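Putative uncharacterized protein (Dictyostelium purpureum, PDB 4R12) probably serves as an essential subunit of the gamma-secretase complex, which cleaves integral membrane proteins such as Notch receptors within the membrane. Local coordinates at residues A[240-245]-A[457-462]; A[481-486]-A[499-504]. All blocks are in the same frame, centred on the assembly; numbering follows the deposited sequence.

Contact 1 (A[240-245]-A[457-462])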
ATOM      1  N   ALA A 240       1.907  -7.444  -7.294  1.00 19.69           N
ATOM      2  CA  ALA A 240       1.691  -8.647  -6.495  1.00 20.46           C
ATOM      3  C   ALA A 240       0.237  -8.807  -6.033  1.00 19.98           C
ATOM      4  O   ALA A 240      -0.300  -9.918  -6.025  1.00 20.30           O
ATOM      5  CB  ALA A 240       2.644  -8.670  -5.264  1.00 20.65           C
ATOM      6  N   THR A 241      -0.409  -7.706  -5.659  1.00 20.55           N
ATOM      7  CA  THR A 241      -1.820  -7.791  -5.281  1.00 20.60           C
ATOM      8  C   THR A 241      -2.680  -8.348  -6.426  1.00 21.03           C
ATOM      9  O   THR A 241      -3.511  -9.236  -6.216  1.00 19.23           O
ATOM     10  CB  THR A 241      -2.358  -6.422  -4.845  1.00 21.53           C
ATOM     11  OG1 THR A 241      -1.557  -5.933  -3.760  1.00 21.73           O
ATOM     12  CG2 THR A 241      -3.820  -6.539  -4.402  1.00 20.02           C
ATOM     13  N   VAL A 242      -2.470  -7.836  -7.635  1.00 20.32           N
ATOM     14  CA  VAL A 242      -3.167  -8.352  -8.816  1.00 20.05           C
ATOM     15  C   VAL A 242      -2.850  -9.825  -9.040  1.00 19.94           C
ATOM     16  O   VAL A 242      -3.736 -10.656  -9.349  1.00 21.82           O
ATOM     17  CB  VAL A 242      -2.774  -7.550 -10.076  1.00 19.97           C
ATOM     18  CG1 VAL A 242      -3.304  -8.220 -11.336  1.00 20.69           C
ATOM     19  CG2 VAL A 242      -3.304  -6.127  -9.975  1.00 19.92           C
ATOM     20  N   THR A 243      -1.568 -10.141  -8.900  1.00 20.77           N
ATOM     21  CA  THR A 243      -1.085 -11.509  -9.065  1.00 20.24           C
ATOM     22  C   THR A 243      -1.807 -12.465  -8.135  1.00 20.31           C
ATOM     23  O   THR A 243      -2.391 -13.460  -8.583  1.00 20.97           O
ATOM     24  CB  THR A 243       0.436 -11.599  -8.792  1.00 19.63           C
ATOM     25  OG1 THR A 243       1.150 -10.799  -9.744  1.00 20.70           O
ATOM     26  CG2 THR A 243       0.910 -13.059  -8.903  1.00 19.64           C
ATOM     27  N   LEU A 244      -1.780 -12.172  -6.835  1.00 20.74           N
ATOM     28  CA  LEU A 244      -2.365 -13.104  -5.865  1.00 21.00           C
ATOM     29  C   LEU A 244      -3.887 -13.218  -6.006  1.00 21.80           C
ATOM     30  O   LEU A 244      -4.442 -14.319  -5.902  1.00 22.23           O
ATOM     31  CB  LEU A 244      -2.002 -12.702  -4.442  1.00 22.04           C
ATOM     32  CG  LEU A 244      -2.376 -13.763  -3.405  1.00 23.14           C
ATOM     33  CD1 LEU A 244      -1.777 -15.129  -3.803  1.00 22.07           C
ATOM     34  CD2 LEU A 244      -1.873 -13.339  -2.020  1.00 23.39           C
ATOM     35  N   LEU A 245      -4.571 -12.107  -6.262  1.00 20.98           N
ATOM     36  CA  LEU A 245      -6.005 -12.209  -6.545  1.00 21.18           C
ATOM     37  C   LEU A 245      -6.259 -13.053  -7.800  1.00 21.35           C
ATOM     38  O   LEU A 245      -7.228 -13.819  -7.840  1.00 22.86           O
ATOM     39  CB  LEU A 245      -6.661 -10.818  -6.695  1.00 21.19           C
ATOM     40  CG  LEU A 245      -6.772 -10.033  -5.378  1.00 21.08           C
ATOM     41  CD1 LEU A 245      -7.110  -8.557  -5.653  1.00 21.65           C
ATOM     42  CD2 LEU A 245      -7.842 -10.652  -4.465  1.00 21.53           C
ATOM     43  N   ILE A 457      -8.751  -7.566 -16.708  1.00 23.49           N
ATOM     44  CA  ILE A 457      -9.548  -6.517 -16.074  1.00 22.55           C
ATOM     45  C   ILE A 457      -8.831  -5.946 -14.850  1.00 25.52           C
ATOM     46  O   ILE A 457      -8.711  -4.714 -14.693  1.00 22.93           O
ATOM     47  CB  ILE A 457     -10.933  -7.048 -15.646  1.00 25.11           C
ATOM     48  CG1 ILE A 457     -11.810  -7.294 -16.880  1.00 26.20           C
ATOM     49  CG2 ILE A 457     -11.629  -6.054 -14.698  1.00 25.50           C
ATOM     50  CD1 ILE A 457     -13.030  -8.127 -16.555  1.00 25.54           C
ATOM     51  N   LEU A 458      -8.336  -6.836 -13.993  1.00 24.31           N
ATOM     52  CA  LEU A 458      -7.800  -6.405 -12.700  1.00 22.82           C
ATOM     53  C   LEU A 458      -6.466  -5.668 -12.817  1.00 23.33           C
ATOM     54  O   LEU A 458      -6.210  -4.725 -12.065  1.00 22.59           O
ATOM     55  CB  LEU A 458      -7.637  -7.597 -11.759  1.00 22.73           C
ATOM     56  CG  LEU A 458      -7.290  -7.175 -10.325  1.00 20.90           C
ATOM     57  CD1 LEU A 458      -8.393  -6.358  -9.733  1.00 23.53           C
ATOM     58  CD2 LEU A 458      -7.028  -8.387  -9.439  1.00 22.19           C
ATOM     59  N   TYR A 459      -5.611  -6.089 -13.748  1.00 22.23           N
ATOM     60  CA  TYR A 459      -4.276  -5.498 -13.844  1.00 22.92           C
ATOM     61  C   TYR A 459      -4.323  -3.977 -14.121  1.00 24.14           C
ATOM     62  O   TYR A 459      -3.785  -3.191 -13.323  1.00 22.54           O
ATOM     63  CB  TYR A 459      -3.455  -6.236 -14.903  1.00 23.14           C
ATOM     64  CG  TYR A 459      -2.078  -5.674 -15.108  1.00 25.39           C
ATOM     65  CD1 TYR A 459      -1.123  -5.736 -14.097  1.00 23.21           C
ATOM     66  CD2 TYR A 459      -1.722  -5.095 -16.311  1.00 27.37           C
ATOM     67  CE1 TYR A 459       0.172  -5.226 -14.291  1.00 25.22           C
ATOM     68  CE2 TYR A 459      -0.439  -4.584 -16.513  1.00 25.99           C
ATOM     69  CZ  TYR A 459       0.497  -4.658 -15.498  1.00 26.08           C
ATOM     70  OH  TYR A 459       1.764  -4.144 -15.713  1.00 28.94           O
ATOM     71  N   PRO A 460      -4.997  -3.543 -15.206  1.00 22.70           N
ATOM     72  CA  PRO A 460      -5.122  -2.087 -15.363  1.00 23.51           C
ATOM     73  C   PRO A 460      -5.949  -1.434 -14.261  1.00 23.21           C
ATOM     74  O   PRO A 460      -5.701  -0.263 -13.945  1.00 22.99           O
ATOM     75  CB  PRO A 460      -5.829  -1.916 -16.724  1.00 27.03           C
ATOM     76  CG  PRO A 460      -6.214  -3.248 -17.179  1.00 28.61           C
ATOM     77  CD  PRO A 460      -5.753  -4.291 -16.232  1.00 24.54           C
ATOM     78  N   CYS A 461      -6.898  -2.171 -13.676  1.00 23.42           N
ATOM     79  CA  CYS A 461      -7.693  -1.619 -12.579  1.00 25.98           C
ATOM     80  C   CYS A 461      -6.824  -1.200 -11.373  1.00 25.82           C
ATOM     81  O   CYS A 461      -7.069  -0.156 -10.767  1.00 24.90           O
ATOM     82  CB  CYS A 461      -8.750  -2.627 -12.123  1.00 23.84           C
ATOM     83  SG  CYS A 461      -9.873  -1.976 -10.871  1.00 24.96           S
ATOM     84  N   PHE A 462      -5.822  -2.003 -11.017  1.00 24.05           N
ATOM     85  CA  PHE A 462      -5.007  -1.668  -9.854  1.00 22.40           C
ATOM     86  C   PHE A 462      -3.705  -0.940 -10.198  1.00 22.61           C
ATOM     87  O   PHE A 462      -3.031  -0.439  -9.295  1.00 23.95           O
ATOM     88  CB  PHE A 462      -4.687  -2.925  -9.033  1.00 20.92           C
ATOM     89  CG  PHE A 462      -5.837  -3.419  -8.168  1.00 22.66           C
ATOM     90  CD1 PHE A 462      -7.110  -2.906  -8.312  1.00 21.96           C
ATOM     91  CD2 PHE A 462      -5.618  -4.395  -7.191  1.00 22.11           C
ATOM     92  CE1 PHE A 462      -8.163  -3.344  -7.502  1.00 24.08           C
ATOM     93  CE2 PHE A 462      -6.663  -4.853  -6.381  1.00 21.76           C
ATOM     94  CZ  PHE A 462      -7.945  -4.308  -6.540  1.00 23.71           C
TER
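V242 and Y459 mark the closest backbone approach of two nearly antiparallel helical segments, 240-245 and 457-462, whose axes come within 9.4 Å at 156°. P460 lies within the second helix: its nitrogen has no bond to the turn before, which kinks the segment, and the i to i-4 bonding resumes at once, C461 N to I457 O and F462 N to L458 O.

V242 buries the most surface of the contact and lies against L458, Y459 and F462. The two V242 methyls divide the work: CG1, anti to the backbone N (chi1 170°), lies 3.8 Å from Y459 CA and near the plane of the tyrosine ring at its edge, while CG2, anti to the carbonyl carbon, packs 3.6 Å from F462 CB. CG2 also sits near L458 O, a carbonyl engaged in its own helix. One turn further on, L245 crosses L458 at about a right angle, its CB 3.7 Å from L458 CD2. The phenylalanine ring is gripped on several sides: T241 CG2 touches its edge, 3.9 Å from F462 CE2, L245 CD1 approaches the same carbon obliquely, and L458 CD1, from its own helix, sits 3.7 Å above the ring plane, over the centre. No hydrogen bond spans the pair; the contact is apolar packing.

T241 OG1 is bonded back to S237 O, while CG2 faces the F462 ring. Beyond the pair, helix 234-252 lays L244 on strands 214-220 and 262-268 of the large lobe, T243 and Y459 reach helix 427-441, and the C461-C468 disulfide ties helix 452-463 to the loop that follows it.

Contact 2 (A[481-486]-A[499-504])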
ATOM      1  N   VAL A 481      -7.412   7.253  -9.748  1.00 25.00           N
ATOM      2  CA  VAL A 481      -6.034   6.758  -9.665  1.00 24.14           C
ATOM      3  C   VAL A 481      -5.989   5.719  -8.567  1.00 22.98           C
ATOM      4  O   VAL A 481      -6.351   6.016  -7.436  1.00 24.42           O
ATOM      5  CB  VAL A 481      -5.011   7.871  -9.354  1.00 24.68           C
ATOM      6  CG1 VAL A 481      -3.592   7.261  -9.214  1.00 24.55           C
ATOM      7  CG2 VAL A 481      -5.039   8.941 -10.429  1.00 25.93           C
ATOM      8  N   PRO A 482      -5.560   4.487  -8.890  1.00 23.31           N
ATOM      9  CA  PRO A 482      -5.453   3.516  -7.798  1.00 22.54           C
ATOM     10  C   PRO A 482      -4.473   4.034  -6.750  1.00 23.04           C
ATOM     11  O   PRO A 482      -3.383   4.464  -7.125  1.00 23.30           O
ATOM     12  CB  PRO A 482      -4.893   2.253  -8.471  1.00 22.20           C
ATOM     13  CG  PRO A 482      -5.029   2.490  -9.959  1.00 23.50           C
ATOM     14  CD  PRO A 482      -5.037   3.970 -10.165  1.00 23.30           C
ATOM     15  N   ASN A 483      -4.859   4.046  -5.481  1.00 23.66           N
ATOM     16  CA  ASN A 483      -3.917   4.447  -4.443  1.00 24.05           C
ATOM     17  C   ASN A 483      -4.124   3.605  -3.194  1.00 23.51           C
ATOM     18  O   ASN A 483      -5.229   3.519  -2.680  1.00 23.75           O
ATOM     19  CB  ASN A 483      -4.037   5.948  -4.132  1.00 24.35           C
ATOM     20  CG  ASN A 483      -5.437   6.361  -3.670  1.00 27.36           C
ATOM     21  OD1 ASN A 483      -5.627   6.747  -2.511  1.00 26.92           O
ATOM     22  ND2 ASN A 483      -6.407   6.335  -4.587  1.00 23.82           N
ATOM     23  N   PHE A 484      -3.056   2.966  -2.727  1.00 22.05           N
ATOM     24  CA  PHE A 484      -3.169   1.955  -1.674  1.00 21.19           C
ATOM     25  C   PHE A 484      -2.497   2.369  -0.361  1.00 22.77           C
ATOM     26  O   PHE A 484      -2.234   1.531   0.505  1.00 21.49           O
ATOM     27  CB  PHE A 484      -2.584   0.622  -2.181  1.00 21.03           C
ATOM     28  CG  PHE A 484      -3.337   0.064  -3.365  1.00 23.48           C
ATOM     29  CD1 PHE A 484      -4.478  -0.704  -3.169  1.00 22.17           C
ATOM     30  CD2 PHE A 484      -2.929   0.333  -4.664  1.00 22.24           C
ATOM     31  CE1 PHE A 484      -5.201  -1.209  -4.254  1.00 22.38           C
ATOM     32  CE2 PHE A 484      -3.650  -0.170  -5.751  1.00 21.87           C
ATOM     33  CZ  PHE A 484      -4.786  -0.942  -5.532  1.00 20.52           C
ATOM     34  N   TYR A 485      -2.242   3.661  -0.201  1.00 24.46           N
ATOM     35  CA  TYR A 485      -1.819   4.148   1.115  1.00 22.12           C
ATOM     36  C   TYR A 485      -2.920   3.775   2.108  1.00 22.96           C
ATOM     37  O   TYR A 485      -4.101   3.934   1.813  1.00 23.05           O
ATOM     38  CB  TYR A 485      -1.574   5.655   1.080  1.00 23.61           C
ATOM     39  CG  TYR A 485      -1.518   6.290   2.451  1.00 22.68           C
ATOM     40  CD1 TYR A 485      -0.579   5.882   3.387  1.00 25.16           C
ATOM     41  CD2 TYR A 485      -2.387   7.325   2.789  1.00 23.55           C
ATOM     42  CE1 TYR A 485      -0.516   6.480   4.647  1.00 25.56           C
ATOM     43  CE2 TYR A 485      -2.333   7.932   4.043  1.00 24.14           C
ATOM     44  CZ  TYR A 485      -1.397   7.496   4.965  1.00 26.51           C
ATOM     45  OH  TYR A 485      -1.330   8.082   6.201  1.00 25.43           O
ATOM     46  N   SER A 486      -2.540   3.237   3.263  1.00 23.25           N
ATOM     47  CA  SER A 486      -3.513   2.703   4.212  1.00 23.56           C
ATOM     48  C   SER A 486      -4.467   3.760   4.776  1.00 24.54           C
ATOM     49  O   SER A 486      -5.579   3.436   5.187  1.00 26.59           O
ATOM     50  CB  SER A 486      -2.786   2.019   5.385  1.00 25.41           C
ATOM     51  OG  SER A 486      -2.090   2.981   6.156  1.00 27.16           O
ATOM     52  N   PRO A 499     -10.583   2.983   3.143  1.00 27.34           N
ATOM     53  CA  PRO A 499     -10.718   3.577   1.810  1.00 26.18           C
ATOM     54  C   PRO A 499     -11.318   2.592   0.810  1.00 25.62           C
ATOM     55  O   PRO A 499     -11.403   1.393   1.082  1.00 25.06           O
ATOM     56  CB  PRO A 499      -9.277   3.930   1.416  1.00 24.69           C
ATOM     57  CG  PRO A 499      -8.437   3.723   2.691  1.00 27.79           C
ATOM     58  CD  PRO A 499      -9.179   2.730   3.508  1.00 26.12           C
ATOM     59  N   TYR A 500     -11.702   3.120  -0.346  1.00 26.67           N
ATOM     60  CA  TYR A 500     -12.330   2.346  -1.410  1.00 26.26           C
ATOM     61  C   TYR A 500     -11.509   1.121  -1.761  1.00 25.70           C
ATOM     62  O   TYR A 500     -12.050   0.031  -1.916  1.00 24.24           O
ATOM     63  CB  TYR A 500     -12.516   3.221  -2.648  1.00 26.33           C
ATOM     64  CG  TYR A 500     -13.217   2.520  -3.795  1.00 28.31           C
ATOM     65  CD1 TYR A 500     -14.604   2.462  -3.853  1.00 29.59           C
ATOM     66  CD2 TYR A 500     -12.490   1.921  -4.820  1.00 25.68           C
ATOM     67  CE1 TYR A 500     -15.261   1.814  -4.901  1.00 29.30           C
ATOM     68  CE2 TYR A 500     -13.131   1.282  -5.878  1.00 26.84           C
ATOM     69  CZ  TYR A 500     -14.519   1.228  -5.909  1.00 29.79           C
ATOM     70  OH  TYR A 500     -15.168   0.591  -6.957  1.00 29.82           O
ATOM     71  N   GLU A 501     -10.196   1.317  -1.873  1.00 24.04           N
ATOM     72  CA  GLU A 501      -9.287   0.250  -2.274  1.00 24.73           C
ATOM     73  C   GLU A 501      -9.353  -0.978  -1.363  1.00 23.58           C
ATOM     74  O   GLU A 501      -9.350  -2.104  -1.858  1.00 22.27           O
ATOM     75  CB  GLU A 501      -7.850   0.776  -2.332  1.00 24.33           C
ATOM     76  CG  GLU A 501      -7.499   1.481  -3.632  1.00 29.63           C
ATOM     77  CD  GLU A 501      -8.056   2.898  -3.731  1.00 23.47           C
ATOM     78  OE1 GLU A 501      -7.981   3.473  -4.845  1.00 24.60           O
ATOM     79  OE2 GLU A 501      -8.556   3.434  -2.714  1.00 25.93           O
ATOM     80  N   THR A 502      -9.410  -0.768  -0.048  1.00 23.11           N
ATOM     81  CA  THR A 502      -9.552  -1.872   0.895  1.00 22.20           C
ATOM     82  C   THR A 502     -10.913  -2.561   0.788  1.00 24.65           C
ATOM     83  O   THR A 502     -10.993  -3.783   0.771  1.00 23.71           O
ATOM     84  CB  THR A 502      -9.343  -1.399   2.356  1.00 24.25           C
ATOM     85  OG1 THR A 502      -7.989  -0.981   2.522  1.00 24.54           O
ATOM     86  CG2 THR A 502      -9.604  -2.527   3.340  1.00 25.20           C
ATOM     87  N   LYS A 503     -11.979  -1.773   0.720  1.00 23.98           N
ATOM     88  CA  LYS A 503     -13.317  -2.348   0.559  1.00 23.90           C
ATOM     89  C   LYS A 503     -13.431  -3.163  -0.731  1.00 24.30           C
ATOM     90  O   LYS A 503     -14.013  -4.259  -0.734  1.00 25.58           O
ATOM     91  CB  LYS A 503     -14.358  -1.245   0.574  1.00 26.06           C
ATOM     92  CG  LYS A 503     -14.421  -0.480   1.883  1.00 26.52           C
ATOM     93  CD  LYS A 503     -15.490   0.613   1.827  1.00 31.49           C
ATOM     94  CE  LYS A 503     -15.866   1.051   3.235  1.00 33.09           C
ATOM     95  NZ  LYS A 503     -15.544   2.474   3.511  1.00 37.66           N
ATOM     96  N   LEU A 504     -12.871  -2.641  -1.821  1.00 23.39           N
ATOM     97  CA  LEU A 504     -12.879  -3.377  -3.093  1.00 24.64           C
ATOM     98  C   LEU A 504     -12.120  -4.700  -2.999  1.00 24.49           C
ATOM     99  O   LEU A 504     -12.635  -5.757  -3.413  1.00 23.40           O
ATOM    100  CB  LEU A 504     -12.293  -2.519  -4.223  1.00 24.47           C
ATOM    101  CG  LEU A 504     -12.180  -3.184  -5.602  1.00 24.40           C
ATOM    102  CD1 LEU A 504     -13.518  -3.790  -6.048  1.00 24.67           C
ATOM    103  CD2 LEU A 504     -11.689  -2.196  -6.646  1.00 24.80           C
TER
HETATM  104  O   HOH W   1      -9.293   5.628  -5.056  1.00 26.69           O
HETATM  105  O   HOH W   2      -8.725   5.933  -1.761  1.00 28.22           O
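E501 lays its CG over one face of the F484 ring, 4.0 Å from the centroid and 29° off the normal, a CH-pi contact made by the aliphatic part of an acidic side chain. The glutamate leaves the first turn of helix 500-512 and bends at chi2 (77°), which carries CD away from the ring toward N483; ring and carboxylate planes stand 78° apart.

There E501 OE1 accepts a nearly straight hydrogen bond from N483 N, 3.2 Å long, with the donor well above the carboxylate plane. The asparagine amide does not bond to the carboxylate directly. Its CG lies between the backbone N and the carbonyl carbon, and N483 ND2 donates to V481 O at 2.9 Å, with that oxygen close to the amide plane, a bond that helps fix the rotation of the amide. Water 2 lies 2.7 Å from E501 OE2, to which it can donate, and also near N483 OD1, while water 1 lies beside ND2 and OE1. P499, the N-cap residue of the helix, adds an apolar edge, its CG 3.8 Å from S486 O.

Around this, the F484 backbone is bonded to T223 and S231, and Y485 OH to E574. The carboxylate is buried against the loop, yet N483 O lies 3.3 Å from E501 OE2, acceptor against acceptor. The N483 N-H bond to the other carboxylate oxygen, and perhaps water 2, may partly compensate, as may the start of the helix, whose dipole would probably help stabilise a negative charge here.

Overall arrangement
Both contacts are buried, and they adjoin: their centres lie about 13 Å apart, and contact 1 closes before contact 2 opens along the chain. Contact 1 joins two helices by aliphatic and aromatic packing alone, whereas contact 2 pins an irregular loop to a helix start with a backbone N-H bond to a carboxylate, a CH-pi contact and waters. They meet through F462 and F484, edge-to-face, with P482 against the C461 and F462 carbonyls and L504 against the F462 ring. Thus the loop of 481-486 rests on the end of helix 452-463 on one flank and on helix 500-512 on another, and apolar packing gives way to a more polar setting with water.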